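PDB 5B7W: cyclic di-GMP-binding protein XC_3703 from Xanthomonas campestris pv. campestris, which binds the second messenger cyclic di-GMP and regulates virulence and biofilm formation, promoting target-gene binding by a LysR-type transcriptional regulator when the messenger is absent. Local coordinates for residues 16-21 and 69-74; 37-42 and 61-66; 110-113 and 118-121. All blocks are in the same frame, centred on the assembly; numbering follows the deposited sequence.

Contact 1: residues 16-21 and 69-74; sequences TNAVDQ and LARGID
R71 leaves its backbone with CG anti to the carbonyl carbon (chi1 -58°) and then bends at chi2 and again at chi3, and this folded course carries the chain across to A18 and Q21 on helix 12-26. Q21 starts the same way, CG beside its own N, but runs extended from there, which takes its amide out to meet the arginine. The inner touch is apolar: CB of A18 rests against CG of R71 at 4.0 Å, at the point where the two backbones come closest. Farther out the Q21 amide sits by the next methylene, with OE1 3.8 Å from R71 CD. The two side chains cross at about a right angle, and NE2 of Q21 lies over one face of the guanidinium, 4.1 Å from R71 NE. Amide and guanidinium planes are 71° apart, and no hydrogen bond joins them. The arginine's polar end is instead engaged by E14, one turn before A18 on helix 12-26, through a salt bridge from NE to OE1. R71 stands where helix 54-70 gives out: G72, with positive phi, is the C' residue of a Schellman motif, its N bonded to L69 O at 2.9 Å, and I73 beyond it turns in to touch L68 and V10. A18, which also packs on L68, is buried, whereas Q21 is partly exposed and also touches R67. Chemically, the segments meet by van der Waals contact along an arginine's methylenes, with an amide nitrogen over its guanidinium but not bonded to it, while the charge is paired with E14.

Contact 2: residues 37-42 and 61-66; sequences AKFELE and TDILRA
This contact lies between the sheet of domain II and the helices packed on it, in an RRM-like fold where a four-stranded antiparallel sheet is backed by two helices on one side; here edge strand 38-42 meets helix 54-70 through F39. The phenylalanine points from the strand toward the helix, CG anti to its carbonyl carbon (chi1 -55°), and the far end of the ring does the touching. CE2 comes to 3.8 Å from CB of L64, and CZ lies 4.4 Å from CB of I63. Both aliphatic carbons approach the ring obliquely, so the aromatic ring leans on the roots of two consecutive helix side chains. The side chains of L64 and F39 slide past each other in opposite directions. The match is between side chains alone: the nearest CA atoms, those of F39 and L64, are still 8.5 Å apart. Around this wedge the core closes with M60 from the same helix, Q49 from the adjacent strand, and A22 and L26 from helix 12-26. The backbone N of F39 is bonded to OD1 of N23, which ties the strand to that helix as well. K38 and E40 meanwhile make the backbone pairs with S50 and N48 on strand 46-51. An aromatic on an edge strand packed against both helices is consistent with the hydrophobic core of an RRM-like fold.

Contact 3: residues 110-113 and 118-121; sequences AKLK and KVEA
L112 carries the helix side of this contact by itself, reaching A121 of the edge strand with its methyl CD1, while both methyls, CD1 and CD2, lie near V119. The tighter touch is with A121, whose CB stands 3.8 Å from L112 CD1; the methyl CG2 of V119 sits a little farther off, 4.2 Å from L112 CD1 and 4.3 Å from L112 CD2. V119 and A121 alternate with E120, so both their side chains point toward the helix, whereas E120 points away from it. From chi1 -72° the leucine CG is anti to the carbonyl carbon, and the branch ends between helix and strand. Its packing is completed by A141 and L145 of helix 135-146, and V119 also touches A141. The loose side is the solvent side, where K113 and E120 are exposed; K118, exposed too, starts away from the helix, its side chain touching D137 of helix 135-146. E120 keeps its backbone pairing with T131 on strand 127-132, and its O also accepts a bond from T131 OG1. With no hydrogen bond between the two segments, helix 102-114 and strand 119-124 meet here through aliphatic carbon alone, and the lysines and E120 of the two segments take no part in it.

In the fold
Contacts 1 and 2 belong to one domain and one packing unit: their centres are 10 Å apart, both draw on helix 54-70, and contact 2 is nested within the loop that contact 1 closes. They touch directly, V19 CG1 of helix 12-26 lying 3.9 Å from F39 CB and T16 OG1 3.7 Å from L41 CD2. Contact 3 lies in the other RRM-like domain, across the chain's centre, its centre 33 Å from that of contact 1 and 37 Å from that of contact 2. It is also the one near the presumed cyclic di-GMP site: the V119 side chain is about 8 Å from that of K133 and about 9 Å from that of R135, both assigned by similarity.

Contact 1: residues 16-21 and 69-74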
loop_
_atom_site.group_PDB
_atom_site.type_symbol
_atom_site.label_atom_id
_atom_site.label_comp_id
_atom_site.label_asym_id
_atom_site.label_seq_id
_atom_site.Cartn_x
_atom_site.Cartn_y
_atom_site.Cartn_z
ATOM N N THR A 16 -7.418 -6.741 -7.283
ATOM C CA THR A 16 -7.991 -6.961 -8.606
ATOM C C THR A 16 -9.418 -6.428 -8.683
ATOM O O THR A 16 -9.806 -5.822 -9.688
ATOM C CB THR A 16 -7.956 -8.451 -8.951
ATOM O OG1 THR A 16 -6.603 -8.920 -8.910
ATOM C CG2 THR A 16 -8.529 -8.695 -10.340
ATOM N N ASN A 17 -10.211 -6.646 -7.630
ATOM C CA ASN A 17 -11.582 -6.145 -7.620
ATOM C C ASN A 17 -11.618 -4.626 -7.716
ATOM O O ASN A 17 -12.428 -4.064 -8.462
ATOM C CB ASN A 17 -12.307 -6.618 -6.360
ATOM C CG ASN A 17 -12.973 -7.967 -6.541
ATOM O OD1 ASN A 17 -13.695 -8.438 -5.661
ATOM N ND2 ASN A 17 -12.737 -8.596 -7.686
ATOM N N ALA A 18 -10.742 -3.944 -6.972
ATOM C CA ALA A 18 -10.735 -2.484 -6.988
ATOM C C ALA A 18 -10.418 -1.944 -8.377
ATOM O O ALA A 18 -11.022 -0.960 -8.822
ATOM C CB ALA A 18 -9.735 -1.953 -5.963
ATOM N N VAL A 19 -9.475 -2.575 -9.080
ATOM C CA VAL A 19 -9.143 -2.136 -10.432
ATOM C C VAL A 19 -10.302 -2.406 -11.382
ATOM O O VAL A 19 -10.625 -1.575 -12.240
ATOM C CB VAL A 19 -7.845 -2.814 -10.909
ATOM C CG1 VAL A 19 -7.533 -2.413 -12.345
ATOM C CG2 VAL A 19 -6.690 -2.452 -9.990
ATOM N N ASP A 20 -10.949 -3.567 -11.246
ATOM C CA ASP A 20 -12.105 -3.872 -12.083
ATOM C C ASP A 20 -13.243 -2.893 -11.824
ATOM O O ASP A 20 -13.901 -2.431 -12.764
ATOM C CB ASP A 20 -12.572 -5.307 -11.839
ATOM C CG ASP A 20 -11.543 -6.334 -12.260
ATOM O OD1 ASP A 20 -10.810 -6.076 -13.237
ATOM O OD2 ASP A 20 -11.469 -7.401 -11.616
ATOM N N GLN A 21 -13.492 -2.564 -10.555
ATOM C CA GLN A 21 -14.544 -1.604 -10.241
ATOM C C GLN A 21 -14.181 -0.203 -10.718
ATOM O O GLN A 21 -15.073 0.576 -11.074
ATOM C CB GLN A 21 -14.828 -1.602 -8.737
ATOM C CG GLN A 21 -15.349 -2.931 -8.207
ATOM C CD GLN A 21 -15.484 -2.956 -6.695
ATOM O OE1 GLN A 21 -15.301 -1.938 -6.026
ATOM N NE2 GLN A 21 -15.797 -4.126 -6.150
ATOM N N LEU A 69 -9.799 1.996 -1.352
ATOM C CA LEU A 69 -10.315 2.149 0.004
ATOM C C LEU A 69 -11.603 1.360 0.193
ATOM O O LEU A 69 -11.809 0.735 1.239
ATOM C CB LEU A 69 -10.536 3.630 0.317
ATOM C CG LEU A 69 -9.273 4.485 0.430
ATOM C CD1 LEU A 69 -9.602 5.964 0.324
ATOM C CD2 LEU A 69 -8.545 4.190 1.733
ATOM N N ALA A 70 -12.474 1.360 -0.821
ATOM C CA ALA A 70 -13.737 0.634 -0.731
ATOM C C ALA A 70 -13.539 -0.864 -0.557
ATOM O O ALA A 70 -14.450 -1.545 -0.074
ATOM C CB ALA A 70 -14.590 0.902 -1.973
ATOM N N ARG A 71 -12.381 -1.397 -0.943
ATOM C CA ARG A 71 -12.064 -2.801 -0.730
ATOM C C ARG A 71 -11.118 -3.004 0.450
ATOM O O ARG A 71 -10.456 -4.043 0.537
ATOM C CB ARG A 71 -11.478 -3.416 -2.003
ATOM C CG ARG A 71 -12.387 -3.308 -3.225
ATOM C CD ARG A 71 -13.848 -3.570 -2.877
ATOM N NE ARG A 71 -14.094 -4.959 -2.500
ATOM C CZ ARG A 71 -15.255 -5.411 -2.035
ATOM N NH1 ARG A 71 -16.279 -4.581 -1.884
ATOM N NH2 ARG A 71 -15.391 -6.690 -1.717
ATOM N N GLY A 72 -11.041 -2.026 1.353
ATOM C CA GLY A 72 -10.286 -2.178 2.580
ATOM C C GLY A 72 -8.791 -1.998 2.460
ATOM O O GLY A 72 -8.058 -2.408 3.364
ATOM N N ILE A 73 -8.310 -1.387 1.382
ATOM C CA ILE A 73 -6.880 -1.228 1.145
ATOM C C ILE A 73 -6.461 0.174 1.561
ATOM O O ILE A 73 -7.049 1.167 1.114
ATOM C CB ILE A 73 -6.525 -1.498 -0.326
ATOM C CG1 ILE A 73 -6.918 -2.926 -0.707
ATOM C CG2 ILE A 73 -5.042 -1.265 -0.568
ATOM C CD1 ILE A 73 -6.815 -3.218 -2.185
ATOM N N ASP A 74 -5.446 0.256 2.420
ATOM C CA ASP A 74 -4.856 1.536 2.798
ATOM C C ASP A 74 -4.083 2.089 1.607
ATOM O O ASP A 74 -3.054 1.530 1.211
ATOM C CB ASP A 74 -3.948 1.355 4.011
ATOM C CG ASP A 74 -3.499 2.675 4.614
ATOM O OD1 ASP A 74 -3.481 3.700 3.901
ATOM O OD2 ASP A 74 -3.161 2.683 5.815
#

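Contact 2: residues 37-42 and 61-66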
loop_
_atom_site.group_PDB
_atom_site.type_symbol
_atom_site.label_atom_id
_atom_site.label_comp_id
_atom_site.label_asym_id
_atom_site.label_seq_id
_atom_site.Cartn_x
_atom_site.Cartn_y
_atom_site.Cartn_z
ATOM N N ALA A 37 -9.672 5.590 -21.933
ATOM C CA ALA A 37 -9.018 5.625 -20.634
ATOM C C ALA A 37 -9.233 4.284 -19.951
ATOM O O ALA A 37 -10.262 3.633 -20.150
ATOM C CB ALA A 37 -9.549 6.768 -19.761
ATOM N N LYS A 38 -8.259 3.878 -19.140
ATOM C CA LYS A 38 -8.304 2.546 -18.553
ATOM C C LYS A 38 -7.320 2.444 -17.396
ATOM O O LYS A 38 -6.312 3.155 -17.354
ATOM C CB LYS A 38 -7.986 1.474 -19.602
ATOM C CG LYS A 38 -6.710 1.753 -20.382
ATOM C CD LYS A 38 -6.492 0.748 -21.503
ATOM C CE LYS A 38 -5.587 -0.388 -21.057
ATOM N NZ LYS A 38 -5.150 -1.232 -22.204
ATOM N N PHE A 39 -7.637 1.554 -16.459
ATOM C CA PHE A 39 -6.700 1.080 -15.450
ATOM C C PHE A 39 -6.275 -0.333 -15.821
ATOM O O PHE A 39 -7.122 -1.169 -16.155
ATOM C CB PHE A 39 -7.323 1.060 -14.051
ATOM C CG PHE A 39 -7.907 2.371 -13.610
ATOM C CD1 PHE A 39 -9.214 2.702 -13.923
ATOM C CD2 PHE A 39 -7.163 3.252 -12.841
ATOM C CE1 PHE A 39 -9.762 3.896 -13.501
ATOM C CE2 PHE A 39 -7.707 4.448 -12.415
ATOM C CZ PHE A 39 -9.009 4.769 -12.746
ATOM N N GLU A 40 -4.975 -0.607 -15.751
ATOM C CA GLU A 40 -4.453 -1.943 -16.016
ATOM C C GLU A 40 -3.606 -2.385 -14.834
ATOM O O GLU A 40 -2.597 -1.747 -14.519
ATOM C CB GLU A 40 -3.628 -1.982 -17.303
ATOM C CG GLU A 40 -3.123 -3.375 -17.649
ATOM C CD GLU A 40 -1.764 -3.362 -18.316
ATOM O OE1 GLU A 40 -1.147 -2.278 -18.392
ATOM O OE2 GLU A 40 -1.309 -4.437 -18.757
ATOM N N LEU A 41 -4.016 -3.474 -14.187
ATOM C CA LEU A 41 -3.228 -4.066 -13.114
ATOM C C LEU A 41 -2.168 -4.979 -13.719
ATOM O O LEU A 41 -2.493 -5.899 -14.477
ATOM C CB LEU A 41 -4.125 -4.840 -12.152
ATOM C CG LEU A 41 -3.397 -5.496 -10.979
ATOM C CD1 LEU A 41 -2.652 -4.447 -10.169
ATOM C CD2 LEU A 41 -4.374 -6.265 -10.105
ATOM N N GLU A 42 -0.906 -4.728 -13.383
ATOM C CA GLU A 42 0.229 -5.406 -13.997
ATOM C C GLU A 42 0.975 -6.205 -12.938
ATOM O O GLU A 42 1.485 -5.632 -11.969
ATOM C CB GLU A 42 1.158 -4.391 -14.667
ATOM C CG GLU A 42 2.436 -4.970 -15.238
ATOM C CD GLU A 42 3.305 -3.906 -15.876
ATOM O OE1 GLU A 42 2.775 -3.110 -16.680
ATOM O OE2 GLU A 42 4.515 -3.857 -15.569
ATOM N N THR A 61 -7.065 9.017 -10.629
ATOM C CA THR A 61 -6.417 8.788 -9.342
ATOM C C THR A 61 -7.425 8.861 -8.200
ATOM O O THR A 61 -7.393 8.036 -7.279
ATOM C CB THR A 61 -5.291 9.801 -9.132
ATOM O OG1 THR A 61 -4.259 9.577 -10.102
ATOM C CG2 THR A 61 -4.705 9.678 -7.732
ATOM N N ASP A 62 -8.332 9.841 -8.249
ATOM C CA ASP A 62 -9.373 9.938 -7.232
ATOM C C ASP A 62 -10.298 8.729 -7.274
ATOM O O ASP A 62 -10.739 8.238 -6.227
ATOM C CB ASP A 62 -10.168 11.230 -7.418
ATOM C CG ASP A 62 -9.293 12.467 -7.366
ATOM O OD1 ASP A 62 -8.233 12.419 -6.709
ATOM O OD2 ASP A 62 -9.664 13.487 -7.983
ATOM N N ILE A 63 -10.604 8.236 -8.475
ATOM C CA ILE A 63 -11.414 7.028 -8.600
ATOM C C ILE A 63 -10.657 5.825 -8.055
ATOM O O ILE A 63 -11.212 5.002 -7.317
ATOM C CB ILE A 63 -11.832 6.810 -10.065
ATOM C CG1 ILE A 63 -12.695 7.972 -10.558
ATOM C CG2 ILE A 63 -12.568 5.484 -10.220
ATOM C CD1 ILE A 63 -13.010 7.905 -12.036
ATOM N N LEU A 64 -9.377 5.705 -8.416
ATOM C CA LEU A 64 -8.587 4.557 -7.982
ATOM C C LEU A 64 -8.428 4.535 -6.467
ATOM O O LEU A 64 -8.485 3.467 -5.845
ATOM C CB LEU A 64 -7.221 4.571 -8.669
ATOM C CG LEU A 64 -6.301 3.388 -8.360
ATOM C CD1 LEU A 64 -6.947 2.079 -8.792
ATOM C CD2 LEU A 64 -4.947 3.569 -9.028
ATOM N N ARG A 65 -8.227 5.704 -5.853
ATOM C CA ARG A 65 -8.144 5.771 -4.397
ATOM C C ARG A 65 -9.445 5.306 -3.754
ATOM O O ARG A 65 -9.436 4.479 -2.835
ATOM C CB ARG A 65 -7.807 7.193 -3.947
ATOM C CG ARG A 65 -6.357 7.604 -4.145
ATOM C CD ARG A 65 -6.028 8.815 -3.281
ATOM N NE ARG A 65 -4.607 9.152 -3.300
ATOM C CZ ARG A 65 -4.102 10.231 -3.889
ATOM N NH1 ARG A 65 -4.903 11.087 -4.509
ATOM N NH2 ARG A 65 -2.796 10.457 -3.854
ATOM N N ALA A 66 -10.579 5.824 -4.234
ATOM C CA ALA A 66 -11.865 5.473 -3.642
ATOM C C ALA A 66 -12.169 3.990 -3.810
ATOM O O ALA A 66 -12.730 3.357 -2.907
ATOM C CB ALA A 66 -12.976 6.321 -4.258
#

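Contact 3: residues 110-113 and 118-121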
loop_
_atom_site.group_PDB
_atom_site.type_symbol
_atom_site.label_atom_id
_atom_site.label_comp_id
_atom_site.label_asym_id
_atom_site.label_seq_id
_atom_site.Cartn_x
_atom_site.Cartn_y
_atom_site.Cartn_z
ATOM N N ALA A 110 14.481 1.244 14.319
ATOM C CA ALA A 110 15.128 2.394 14.949
ATOM C C ALA A 110 14.164 3.195 15.823
ATOM O O ALA A 110 14.554 3.671 16.892
ATOM C CB ALA A 110 15.775 3.301 13.899
ATOM N N LYS A 111 12.912 3.376 15.392
ATOM C CA LYS A 111 11.954 4.051 16.271
ATOM C C LYS A 111 11.509 3.132 17.408
ATOM O O LYS A 111 11.161 3.608 18.497
ATOM C CB LYS A 111 10.732 4.509 15.488
ATOM C CG LYS A 111 10.978 5.399 14.277
ATOM C CD LYS A 111 9.735 5.282 13.373
ATOM C CE LYS A 111 9.988 5.821 11.944
ATOM N NZ LYS A 111 10.371 7.242 11.889
ATOM N N LEU A 112 11.537 1.810 17.183
ATOM C CA LEU A 112 11.336 0.878 18.292
ATOM C C LEU A 112 12.411 1.070 19.352
ATOM O O LEU A 112 12.106 1.206 20.541
ATOM C CB LEU A 112 11.322 -0.580 17.812
ATOM C CG LEU A 112 10.142 -1.162 17.022
ATOM C CD1 LEU A 112 10.410 -2.614 16.625
ATOM C CD2 LEU A 112 8.839 -1.052 17.798
ATOM N N LYS A 113 13.679 1.082 18.934
ATOM C CA LYS A 113 14.769 1.404 19.849
ATOM C C LYS A 113 14.631 2.823 20.387
ATOM O O LYS A 113 14.898 3.078 21.569
ATOM C CB LYS A 113 16.104 1.227 19.128
ATOM C CG LYS A 113 17.334 1.423 19.987
ATOM C CD LYS A 113 18.352 0.333 19.707
ATOM C CE LYS A 113 19.766 0.820 19.955
ATOM N NZ LYS A 113 20.742 0.112 19.081
ATOM N N LYS A 118 10.644 -2.653 25.222
ATOM C CA LYS A 118 11.120 -3.938 25.636
ATOM C C LYS A 118 10.931 -5.024 24.563
ATOM O O LYS A 118 10.447 -6.098 24.825
ATOM C CB LYS A 118 10.401 -4.320 26.909
ATOM C CG LYS A 118 10.658 -3.414 28.096
ATOM C CD LYS A 118 10.199 -4.071 29.394
ATOM C CE LYS A 118 9.889 -3.099 30.521
ATOM N NZ LYS A 118 8.737 -3.566 31.319
ATOM N N VAL A 119 11.311 -4.712 23.346
ATOM C CA VAL A 119 11.143 -5.676 22.269
ATOM C C VAL A 119 12.458 -5.824 21.521
ATOM O O VAL A 119 13.320 -4.942 21.537
ATOM C CB VAL A 119 10.013 -5.281 21.294
ATOM C CG1 VAL A 119 8.672 -5.253 22.013
ATOM C CG2 VAL A 119 10.309 -3.938 20.647
ATOM N N GLU A 120 12.606 -6.972 20.867
ATOM C CA GLU A 120 13.721 -7.241 19.973
ATOM C C GLU A 120 13.161 -7.504 18.584
ATOM O O GLU A 120 12.318 -8.391 18.408
ATOM C CB GLU A 120 14.552 -8.431 20.459
ATOM C CG GLU A 120 15.911 -8.549 19.789
ATOM C CD GLU A 120 16.815 -9.556 20.473
ATOM O OE1 GLU A 120 17.994 -9.665 20.074
ATOM O OE2 GLU A 120 16.349 -10.239 21.409
ATOM N N ALA A 121 13.614 -6.726 17.608
ATOM C CA ALA A 121 13.113 -6.803 16.244
ATOM C C ALA A 121 14.149 -7.459 15.344
ATOM O O ALA A 121 15.350 -7.204 15.472
ATOM C CB ALA A 121 12.761 -5.412 15.709
#